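Local structure of aclacinomycin-N/aclacinomycin-A oxidase (Streptomyces galilaeus, 2IPI) at residues L177-V182 with V194-S198; S288-Y294 with L304-D310; F358-K364 with M424-D430. The protein catalyses the last two steps of aclacinomycin biosynthesis, oxidising the terminal sugar of aclacinomycin N to give aclacinomycin A and then aclacinomycin Y, with bicovalently bound FAD. One frame throughout, in Å; residues are numbered along the deposited sequence.

Contact 1: residues L177-V182 with V194-S198; sequences LYAVEV and VVATS
Residues 177-182 and 194-198 are the facing parts of an antiparallel beta hairpin at one margin of the five-stranded sheet in the FAD-binding PCMH-type region. The strand axes approach to 4.6 Å at 166°. Val180-Ala196 and Val182-Val194 are hydrogen-bonded pairs: Val180 N to Ala196 O measures 2.7 Å and Ala196 N to Val180 O 2.8 Å, while both links between Val182 and Val194 (N to O each way) are 3.0 Å. Ala179-Thr197 and Glu181-Val195 are the intervening non-hydrogen-bonded pairs, with CA-CA distances of 4.0 and 4.6 Å.

Tyr178 loses the most surface. Its backbone leaves the extended region (phi/psi -90/-46), and Tyr178 and Ala179 together face Trp226 of strand 221-227, a classic beta bulge. With chi1 t, the ring lies so that Thr197 OG1 sits over one face, 3.0 Å from Tyr178 CZ. Arg228 makes a cation-pi contact with the same ring.

Val194 (chi1 m) and Ala196 share a face with Val180 and Val182: Val194 CG2 lies 4.0 Å from Val182 CB, and Ala196 CB 3.9 Å from Val180 CG1. Leu207 of helix 205-210 covers both Val194 and Ala196. Past the last bridge, Ser198 N gives a weak bond to Tyr178 O (2.8 Å), and one water joins Leu177 O (2.6 Å) to Ser198 OG (2.9 Å).

Contact 2: residues S288-Y294 with L304-D310; sequences SMHSVFY and LLDIQID
Residues 290-294 and 304-310 are extended and run antiparallel, their strand axes 4.6 Å apart at closest approach and 173° between directions. His290-Gln308, Val292-Asp306 and Tyr294-Leu304 are hydrogen-bonded pairs with CA atoms 5.1-5.2 Å apart; Ser291-Ile307 and Phe293-Leu305, at 4.1 and 4.3 Å, are non-hydrogen-bonded. Each of the first three closes a two-bond ring. His290 N to Gln308 O is 2.8 Å and Gln308 N to His290 O 2.6 Å; Val292 N to Asp306 O is 3.0 Å and Asp306 N to Val292 O 2.9 Å; Tyr294 N to Leu304 O is 2.6 Å and Leu304 N to Tyr294 O 2.9 Å. The short Ser291 CA to Asp306 O distance, 3.1 Å, marks a CA-H...O contact between these rungs.

On the face of Ser291, Phe293, Leu305 and Ile307 the packing is mostly apolar; the buried Ser291 OG finds no polar partner in the model. Phe293 (chi1 t) lays its ring against Leu305, whose CG stands 3.7 Å from the ring centroid and 6° off the normal, a CH-pi contact. Further along, Met289 CB meets Ile309 CD1 at 3.8 Å, and helix 316-327 covers Met289, Ile307 and Ile309.

The other face is more polar. Gln308 NE2 donates a weak 3.3 Å bond to His290 ND1 near the imidazole plane. Tyr294 (chi1 m) turns its ring edge to Leu304, with Tyr294 CD1 3.6 Å from Leu304 CD2. Val292 touches the catalytic proton acceptor Tyr397. The arrangement is a beta hairpin within a seven-stranded antiparallel sheet, with Tyr294, at one end of that face, contributing to the substrate pocket and touching the bound anthracycline.

Contact 3: residues F358-K364 with M424-D430; sequences FDRTKSK and MSATWMD. With AKY (methyl (2S,4R)-2-ethyl-2,5,7-trihydroxy-6,11-dioxo-4-{[2,3,6-trideoxy-4-O-{2,6-dideoxy-4-O-[(2S,6S)-6-methyl-5-oxotetrahydro-2h -pyran-2-yl]-alpha-D-lyxo-hexopyranosyl}-3-(dimethylamino)-D-ribo-hexopyranosyl]oxy}-1,2,3,4,6,11-hexahydrotetracene-1-c arboxylate), chain E.
Phe358 (chi1 m) lies between Met429 and the bound AKY: Met429 CE is 3.8 Å from the ring centroid and 17° off its normal, a CH-pi contact, while AKY C18 of the fused-ring aglycone lies over the opposite face. Met429 SD, 5.4 Å from the centroid, adds an oblique Met-aromatic contact.

Behind this sandwich the strands run antiparallel at 172°, axes 4.5 Å apart. Hydrogen-bonded pairs are Arg360-Trp428 (N to O 3.0 Å, O to N 2.8 Å), Lys362-Ala426 (3.0 and 3.1 Å) and Lys364-Met424 (2.7 and 2.6 Å), in the same atom order. Thr361-Thr427 and Ser363-Ser425 are the non-hydrogen-bonded pairs. Asp359 and Arg360 both face Trp428, a classic beta bulge where the pairing ends. Arg360 CB lies over the five-membered ring of Trp428 (chi1 p), 3.8 Å from its centroid and 11° off the normal, a CH-pi contact.

On the face carrying Thr361, Ser363, Ser425 and Thr427, all but Ser363 belong to the substrate pocket. Thr427, a binding residue for aclacinomycin Y, hydrogen-bonds through OG1 to the amino-sugar nitrogen AKY N11 at 2.9 Å, and AKY O4 gives a weak 3.1 Å bond to Thr427 O.

The other face packs on helix 434-448, through Lys362, Met424, Ala426 and Trp428, while strand 391-398 pairs with the far side of 420-428 and leaves 360-368 outermost in the chain's seven-stranded sheet.

In the fold
Contacts 2 and 3 belong to one seven-stranded antiparallel sheet, with strand 391-398 between their strand pairs; their nearest atoms are about 8 Å apart, and both reach the substrate pocket. Contact 1 lies in a separate five-stranded sheet, its centre about 33 and 35 Å from those of contacts 2 and 3 and across the chain's centre from contact 3. Contact 3 is the most buried, and its ladder joins strands distant in sequence, whereas contacts 1 and 2 are local hairpins. Chemistry follows place: contact 1, away from the annotated sites, combines small apolar pairs with a threonine hydroxyl over a tyrosine ring and a water bridge; contact 2 opposes apolar and mixed faces; contact 3 alone hydrogen-bonds the ligand.

Contact 1: residues L177-V182 with V194-S198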
# COMPACT_ATOMS: atom_id res chain seq x y z
N LEU A 177 -6.20 -9.99 -9.92
CA LEU A 177 -6.75 -9.05 -10.88
C LEU A 177 -6.98 -9.71 -12.25
O LEU A 177 -6.00 -10.12 -12.89
CB LEU A 177 -5.77 -7.91 -11.12
CG LEU A 177 -6.25 -6.62 -11.75
CD1 LEU A 177 -7.43 -6.00 -11.02
CD2 LEU A 177 -5.10 -5.61 -11.75
N TYR A 178 -8.23 -9.81 -12.66
CA TYR A 178 -8.57 -10.33 -13.97
C TYR A 178 -8.63 -9.20 -15.00
O TYR A 178 -8.09 -9.34 -16.10
CB TYR A 178 -9.91 -11.08 -13.95
CG TYR A 178 -10.42 -11.42 -15.34
CD1 TYR A 178 -11.55 -10.79 -15.85
CD2 TYR A 178 -9.77 -12.37 -16.12
CE1 TYR A 178 -12.01 -11.10 -17.12
CE2 TYR A 178 -10.23 -12.69 -17.39
CZ TYR A 178 -11.34 -12.05 -17.87
OH TYR A 178 -11.81 -12.36 -19.13
N ALA A 179 -9.29 -8.09 -14.68
CA ALA A 179 -9.48 -7.08 -15.72
C ALA A 179 -9.66 -5.68 -15.16
O ALA A 179 -10.03 -5.50 -14.00
CB ALA A 179 -10.69 -7.44 -16.58
N VAL A 180 -9.42 -4.68 -16.02
CA VAL A 180 -9.64 -3.31 -15.59
C VAL A 180 -10.30 -2.48 -16.68
O VAL A 180 -9.92 -2.59 -17.85
CB VAL A 180 -8.28 -2.70 -15.15
CG1 VAL A 180 -7.34 -2.62 -16.34
CG2 VAL A 180 -8.45 -1.35 -14.49
N GLU A 181 -11.27 -1.68 -16.27
CA GLU A 181 -11.94 -0.68 -17.09
C GLU A 181 -11.33 0.68 -16.79
O GLU A 181 -11.30 1.08 -15.63
CB GLU A 181 -13.45 -0.66 -16.83
CG GLU A 181 -14.23 -1.75 -17.52
CD GLU A 181 -15.38 -2.34 -16.73
OE1 GLU A 181 -16.19 -1.69 -16.05
OE2 GLU A 181 -15.48 -3.58 -16.83
N VAL A 182 -10.82 1.34 -17.81
CA VAL A 182 -10.03 2.56 -17.70
C VAL A 182 -10.50 3.65 -18.64
O VAL A 182 -11.02 3.36 -19.73
CB VAL A 182 -8.54 2.28 -18.02
CG1 VAL A 182 -7.65 3.36 -17.42
CG2 VAL A 182 -8.12 0.91 -17.51
N VAL A 194 -11.94 1.99 -22.20
CA VAL A 194 -11.30 0.78 -22.68
C VAL A 194 -11.34 -0.32 -21.60
O VAL A 194 -11.33 -0.02 -20.41
CB VAL A 194 -9.83 0.94 -23.07
CG1 VAL A 194 -9.63 2.17 -23.95
CG2 VAL A 194 -8.95 1.03 -21.83
N VAL A 195 -11.37 -1.56 -22.09
CA VAL A 195 -11.32 -2.70 -21.18
C VAL A 195 -10.05 -3.50 -21.45
O VAL A 195 -9.69 -3.82 -22.58
CB VAL A 195 -12.58 -3.59 -21.28
CG1 VAL A 195 -12.37 -4.97 -20.69
CG2 VAL A 195 -13.73 -2.88 -20.57
N ALA A 196 -9.39 -3.85 -20.34
CA ALA A 196 -8.13 -4.56 -20.41
C ALA A 196 -8.17 -5.77 -19.49
O ALA A 196 -8.45 -5.63 -18.30
CB ALA A 196 -7.01 -3.60 -20.05
N THR A 197 -7.90 -6.92 -20.07
CA THR A 197 -8.10 -8.19 -19.34
C THR A 197 -6.79 -8.96 -19.30
O THR A 197 -5.84 -8.61 -20.00
CB THR A 197 -9.25 -8.96 -20.02
OG1 THR A 197 -10.03 -9.69 -19.08
CG2 THR A 197 -8.67 -10.00 -20.97
N SER A 198 -6.70 -10.01 -18.49
CA SER A 198 -5.47 -10.78 -18.36
C SER A 198 -5.42 -11.95 -19.33
O SER A 198 -4.52 -12.79 -19.21
CB SER A 198 -5.34 -11.28 -16.92
OG SER A 198 -6.29 -12.30 -16.65
O HOH W 1 -5.86 -12.59 -13.77

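Contact 2: residues S288-Y294 with L304-D310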
# COMPACT_ATOMS: atom_id res chain seq x y z
N SER A 288 -0.01 -18.44 6.87
CA SER A 288 -1.28 -17.81 7.20
C SER A 288 -1.15 -16.80 8.33
O SER A 288 -2.15 -16.16 8.64
CB SER A 288 -2.32 -18.88 7.55
OG SER A 288 -2.63 -19.59 6.36
N MET A 289 0.03 -16.66 8.92
CA MET A 289 0.24 -15.67 9.99
C MET A 289 0.61 -14.31 9.44
O MET A 289 1.32 -14.20 8.43
CB MET A 289 1.36 -16.17 10.93
CG MET A 289 1.38 -15.57 12.33
SD MET A 289 2.93 -15.79 13.23
CE MET A 289 3.93 -14.48 12.52
N HIS A 290 0.16 -13.23 10.06
CA HIS A 290 0.62 -11.88 9.76
C HIS A 290 1.04 -11.17 11.04
O HIS A 290 0.39 -11.36 12.09
CB HIS A 290 -0.46 -11.09 9.02
CG HIS A 290 -0.10 -9.68 8.66
ND1 HIS A 290 -0.61 -8.59 9.34
CD2 HIS A 290 0.70 -9.16 7.71
CE1 HIS A 290 -0.15 -7.47 8.82
NE2 HIS A 290 0.66 -7.79 7.82
N SER A 291 2.10 -10.36 10.98
CA SER A 291 2.44 -9.50 12.11
C SER A 291 3.01 -8.17 11.62
O SER A 291 3.66 -8.11 10.58
CB SER A 291 3.43 -10.14 13.08
OG SER A 291 4.75 -10.16 12.58
N VAL A 292 2.76 -7.17 12.44
CA VAL A 292 3.33 -5.83 12.35
C VAL A 292 4.09 -5.52 13.64
O VAL A 292 3.51 -5.63 14.72
CB VAL A 292 2.25 -4.77 12.12
CG1 VAL A 292 2.87 -3.39 12.01
CG2 VAL A 292 1.44 -5.11 10.88
N PHE A 293 5.36 -5.18 13.51
CA PHE A 293 6.13 -4.86 14.74
C PHE A 293 6.24 -3.34 14.78
O PHE A 293 6.95 -2.76 13.98
CB PHE A 293 7.47 -5.56 14.78
CG PHE A 293 8.03 -5.81 16.19
CD1 PHE A 293 9.08 -6.69 16.37
CD2 PHE A 293 7.49 -5.17 17.29
CE1 PHE A 293 9.59 -6.93 17.64
CE2 PHE A 293 7.99 -5.38 18.56
CZ PHE A 293 9.05 -6.26 18.72
N TYR A 294 5.50 -2.72 15.70
CA TYR A 294 5.53 -1.27 15.78
C TYR A 294 6.67 -0.84 16.72
O TYR A 294 6.50 -0.93 17.93
CB TYR A 294 4.22 -0.65 16.26
CG TYR A 294 3.01 -0.97 15.42
CD1 TYR A 294 2.05 -1.86 15.88
CD2 TYR A 294 2.84 -0.38 14.17
CE1 TYR A 294 0.93 -2.15 15.11
CE2 TYR A 294 1.73 -0.67 13.39
CZ TYR A 294 0.78 -1.56 13.88
OH TYR A 294 -0.32 -1.84 13.11
N LEU A 304 5.55 -2.63 20.14
CA LEU A 304 4.45 -3.60 20.16
C LEU A 304 4.49 -4.50 18.94
O LEU A 304 4.59 -4.05 17.80
CB LEU A 304 3.14 -2.82 20.26
CG LEU A 304 1.81 -3.53 20.27
CD1 LEU A 304 0.83 -2.70 21.10
CD2 LEU A 304 1.29 -3.72 18.86
N LEU A 305 4.42 -5.80 19.19
CA LEU A 305 4.37 -6.82 18.14
C LEU A 305 2.91 -7.29 18.01
O LEU A 305 2.42 -7.91 18.95
CB LEU A 305 5.29 -7.96 18.50
CG LEU A 305 6.10 -8.78 17.52
CD1 LEU A 305 5.91 -10.28 17.74
CD2 LEU A 305 5.78 -8.41 16.07
N ASP A 306 2.26 -7.00 16.90
CA ASP A 306 0.85 -7.32 16.68
C ASP A 306 0.70 -8.46 15.68
O ASP A 306 0.90 -8.31 14.48
CB ASP A 306 0.10 -6.07 16.24
CG ASP A 306 -1.40 -6.24 16.12
OD1 ASP A 306 -2.09 -5.24 15.86
OD2 ASP A 306 -1.91 -7.37 16.28
N ILE A 307 0.33 -9.64 16.17
CA ILE A 307 0.36 -10.85 15.37
C ILE A 307 -1.03 -11.43 15.14
O ILE A 307 -1.91 -11.37 16.00
CB ILE A 307 1.29 -11.88 16.05
CG1 ILE A 307 0.61 -13.22 16.35
CG2 ILE A 307 1.93 -11.32 17.32
CD1 ILE A 307 1.54 -14.21 17.03
N GLN A 308 -1.28 -12.00 13.95
CA GLN A 308 -2.61 -12.60 13.78
C GLN A 308 -2.55 -13.83 12.89
O GLN A 308 -1.60 -13.99 12.13
CB GLN A 308 -3.59 -11.57 13.24
CG GLN A 308 -3.40 -11.22 11.77
CD GLN A 308 -4.15 -9.97 11.36
OE1 GLN A 308 -5.38 -9.97 11.21
NE2 GLN A 308 -3.39 -8.89 11.18
N ILE A 309 -3.55 -14.70 12.99
CA ILE A 309 -3.62 -15.91 12.19
C ILE A 309 -5.06 -16.45 12.15
O ILE A 309 -5.87 -16.12 13.01
CB ILE A 309 -2.70 -17.03 12.73
CG1 ILE A 309 -2.37 -18.11 11.72
CG2 ILE A 309 -3.30 -17.64 14.00
CD1 ILE A 309 -1.09 -18.88 11.93
N ASP A 310 -5.35 -17.29 11.16
CA ASP A 310 -6.68 -17.90 11.05
C ASP A 310 -6.87 -18.82 12.25
O ASP A 310 -6.17 -19.83 12.38
CB ASP A 310 -6.78 -18.62 9.72
CG ASP A 310 -7.83 -19.69 9.54
OD1 ASP A 310 -8.95 -19.59 10.09
OD2 ASP A 310 -7.53 -20.66 8.80

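Contact 3: residues F358-K364 with M424-D430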
# COMPACT_ATOMS: atom_id res chain seq x y z
N PHE A 358 -3.67 14.45 14.94
CA PHE A 358 -2.32 14.47 14.38
C PHE A 358 -2.38 14.00 12.93
O PHE A 358 -2.16 12.83 12.64
CB PHE A 358 -1.36 13.60 15.17
CG PHE A 358 -1.44 13.77 16.68
CD1 PHE A 358 -0.69 14.71 17.35
CD2 PHE A 358 -2.31 12.97 17.40
CE1 PHE A 358 -0.77 14.86 18.72
CE2 PHE A 358 -2.38 13.09 18.78
CZ PHE A 358 -1.62 14.03 19.43
N ASP A 359 -2.69 14.95 12.03
CA ASP A 359 -3.01 14.55 10.67
C ASP A 359 -1.85 14.78 9.70
O ASP A 359 -1.98 14.37 8.53
CB ASP A 359 -4.26 15.28 10.17
CG ASP A 359 -4.06 16.78 10.02
OD1 ASP A 359 -4.95 17.45 9.44
OD2 ASP A 359 -3.04 17.32 10.49
N ARG A 360 -0.77 15.38 10.16
CA ARG A 360 0.38 15.63 9.30
C ARG A 360 1.37 14.47 9.36
O ARG A 360 1.75 14.07 10.46
CB ARG A 360 1.08 16.94 9.68
CG ARG A 360 0.25 18.20 9.63
CD ARG A 360 1.16 19.41 9.40
NE ARG A 360 0.46 20.53 8.79
CZ ARG A 360 0.63 21.12 7.62
NH1 ARG A 360 -0.15 22.14 7.29
NH2 ARG A 360 1.56 20.74 6.75
N THR A 361 1.79 13.93 8.22
CA THR A 361 2.72 12.81 8.19
C THR A 361 3.76 12.91 7.07
O THR A 361 3.58 13.52 6.03
CB THR A 361 2.01 11.45 7.98
OG1 THR A 361 1.44 11.44 6.66
CG2 THR A 361 0.87 11.24 8.95
N LYS A 362 4.88 12.25 7.31
CA LYS A 362 5.92 11.96 6.35
C LYS A 362 6.38 10.52 6.49
O LYS A 362 6.69 10.10 7.61
CB LYS A 362 7.11 12.92 6.51
CG LYS A 362 8.23 12.75 5.49
CD LYS A 362 7.78 12.39 4.10
CE LYS A 362 8.26 13.25 2.95
NZ LYS A 362 8.38 12.42 1.70
N SER A 363 6.41 9.73 5.41
CA SER A 363 6.86 8.35 5.59
C SER A 363 7.68 7.82 4.42
O SER A 363 7.74 8.38 3.33
CB SER A 363 5.66 7.41 5.85
OG SER A 363 4.57 7.76 5.02
N LYS A 364 8.36 6.69 4.70
CA LYS A 364 9.27 6.06 3.75
C LYS A 364 9.51 4.60 4.11
O LYS A 364 9.75 4.24 5.27
CB LYS A 364 10.61 6.78 3.68
CG LYS A 364 10.92 7.59 4.92
CD LYS A 364 12.24 8.31 4.78
CE LYS A 364 12.58 8.73 3.37
NZ LYS A 364 12.44 10.18 3.11
N MET A 424 8.59 3.63 7.53
CA MET A 424 8.96 4.54 8.62
C MET A 424 8.27 5.89 8.47
O MET A 424 8.12 6.41 7.36
CB MET A 424 10.46 4.77 8.69
CG MET A 424 11.29 3.51 8.48
SD MET A 424 13.04 3.93 8.63
CE MET A 424 13.73 2.28 8.64
N SER A 425 7.87 6.45 9.61
CA SER A 425 7.12 7.69 9.62
C SER A 425 7.39 8.57 10.84
O SER A 425 7.95 8.11 11.82
CB SER A 425 5.61 7.38 9.58
OG SER A 425 5.19 6.83 10.82
N ALA A 426 6.95 9.80 10.67
CA ALA A 426 6.75 10.86 11.62
C ALA A 426 5.33 11.39 11.41
O ALA A 426 4.90 11.54 10.26
CB ALA A 426 7.74 12.01 11.48
N THR A 427 4.67 11.61 12.51
CA THR A 427 3.28 12.02 12.58
C THR A 427 3.15 13.17 13.58
O THR A 427 3.75 13.03 14.65
CB THR A 427 2.37 10.86 13.02
OG1 THR A 427 2.78 9.68 12.32
CG2 THR A 427 0.93 11.17 12.69
N TRP A 428 2.44 14.22 13.20
CA TRP A 428 2.32 15.39 14.06
C TRP A 428 1.07 16.22 13.78
O TRP A 428 0.29 15.95 12.88
CB TRP A 428 3.54 16.29 13.97
CG TRP A 428 3.88 17.02 12.73
CD1 TRP A 428 3.67 18.36 12.50
CD2 TRP A 428 4.48 16.51 11.53
NE1 TRP A 428 4.11 18.70 11.24
CE2 TRP A 428 4.61 17.59 10.63
CE3 TRP A 428 4.93 15.26 11.12
CZ2 TRP A 428 5.16 17.44 9.35
CZ3 TRP A 428 5.48 15.11 9.86
CH2 TRP A 428 5.59 16.20 8.98
N MET A 429 0.91 17.26 14.59
CA MET A 429 -0.26 18.11 14.42
C MET A 429 0.10 19.51 13.94
O MET A 429 -0.59 20.13 13.13
CB MET A 429 -1.04 18.26 15.74
CG MET A 429 -2.39 18.91 15.49
SD MET A 429 -3.53 18.80 16.89
CE MET A 429 -3.47 17.06 17.28
N ASP A 430 1.22 20.05 14.44
CA ASP A 430 1.42 21.45 14.08
C ASP A 430 2.42 21.65 12.94
O ASP A 430 3.52 21.12 13.00
CB ASP A 430 1.82 22.25 15.33
CG ASP A 430 2.61 23.47 14.88
OD1 ASP A 430 2.01 24.54 14.67
OD2 ASP A 430 3.83 23.27 14.74
O15 AKY E . 1.48 -0.87 4.89
C42 AKY E . 0.90 -0.11 5.69
C40 AKY E . 0.19 -0.76 6.90
C38 AKY E . -0.38 0.19 7.88
C39 AKY E . 1.10 1.46 5.72
C41 AKY E . 2.14 2.29 5.51
O14 AKY E . 0.12 2.17 6.45
C37 AKY E . -0.07 1.64 7.75
O13 AKY E . -0.99 2.37 8.52
C35 AKY E . -0.48 3.46 9.22
C34 AKY E . -0.38 3.20 10.72
C36 AKY E . -0.13 1.83 11.03
O11 AKY E . -1.56 3.72 11.54
C33 AKY E . -1.21 4.75 8.88
O12 AKY E . -1.32 5.11 7.41
C32 AKY E . -2.37 4.95 9.63
C31 AKY E . -2.09 5.04 11.01
O7 AKY E . -0.70 8.00 16.62
C7 AKY E . -1.68 8.92 17.10
C8 AKY E . -2.84 8.18 17.64
C9 AKY E . -2.54 7.71 19.05
O9 AKY E . -1.31 7.07 19.00
C13 AKY E . -3.66 6.84 19.50
C14 AKY E . -3.66 5.67 18.52
C20 AKY E . -1.00 9.73 18.15
C19 AKY E . -1.31 9.69 19.51
C10 AKY E . -2.53 8.90 19.92
C11 AKY E . -0.66 10.52 20.42
C18 AKY E . 0.30 11.43 19.98
C17 AKY E . 0.63 11.49 18.62
C6 AKY E . -0.02 10.64 17.74
O6 AKY E . 0.27 10.68 16.42
C12 AKY E . 0.91 12.30 20.91
O3 AKY E . 0.64 12.26 22.13
C15 AKY E . 1.84 13.27 20.44
C1 AKY E . 2.39 14.18 21.35
C2 AKY E . 3.27 15.18 20.94
C3 AKY E . 3.60 15.24 19.58
C16 AKY E . 2.17 13.34 19.07
C5 AKY E . 1.56 12.45 18.16
O5 AKY E . 1.75 12.47 16.92
C4 AKY E . 3.06 14.34 18.67
O4 AKY E . 3.42 14.47 17.37
O18 AKY E . -1.21 6.10 11.41
C45 AKY E . -0.62 8.02 15.18
C43 AKY E . -3.74 9.79 19.65
O16 AKY E . -3.76 10.59 18.71
O17 AKY E . -4.83 9.75 20.47
C44 AKY E . -5.01 11.06 21.03
O19 AKY E . -1.87 7.85 14.55
C47 AKY E . 0.27 6.67 13.24
N11 AKY E . 1.19 7.29 12.27
C52 AKY E . 2.33 6.56 11.83
C51 AKY E . 0.65 8.19 11.31
C46 AKY E . 0.35 6.93 14.74
C48 AKY E . -1.16 6.29 12.83
C49 AKY E . -2.12 7.40 13.21
C50 AKY E . -2.64 8.38 12.14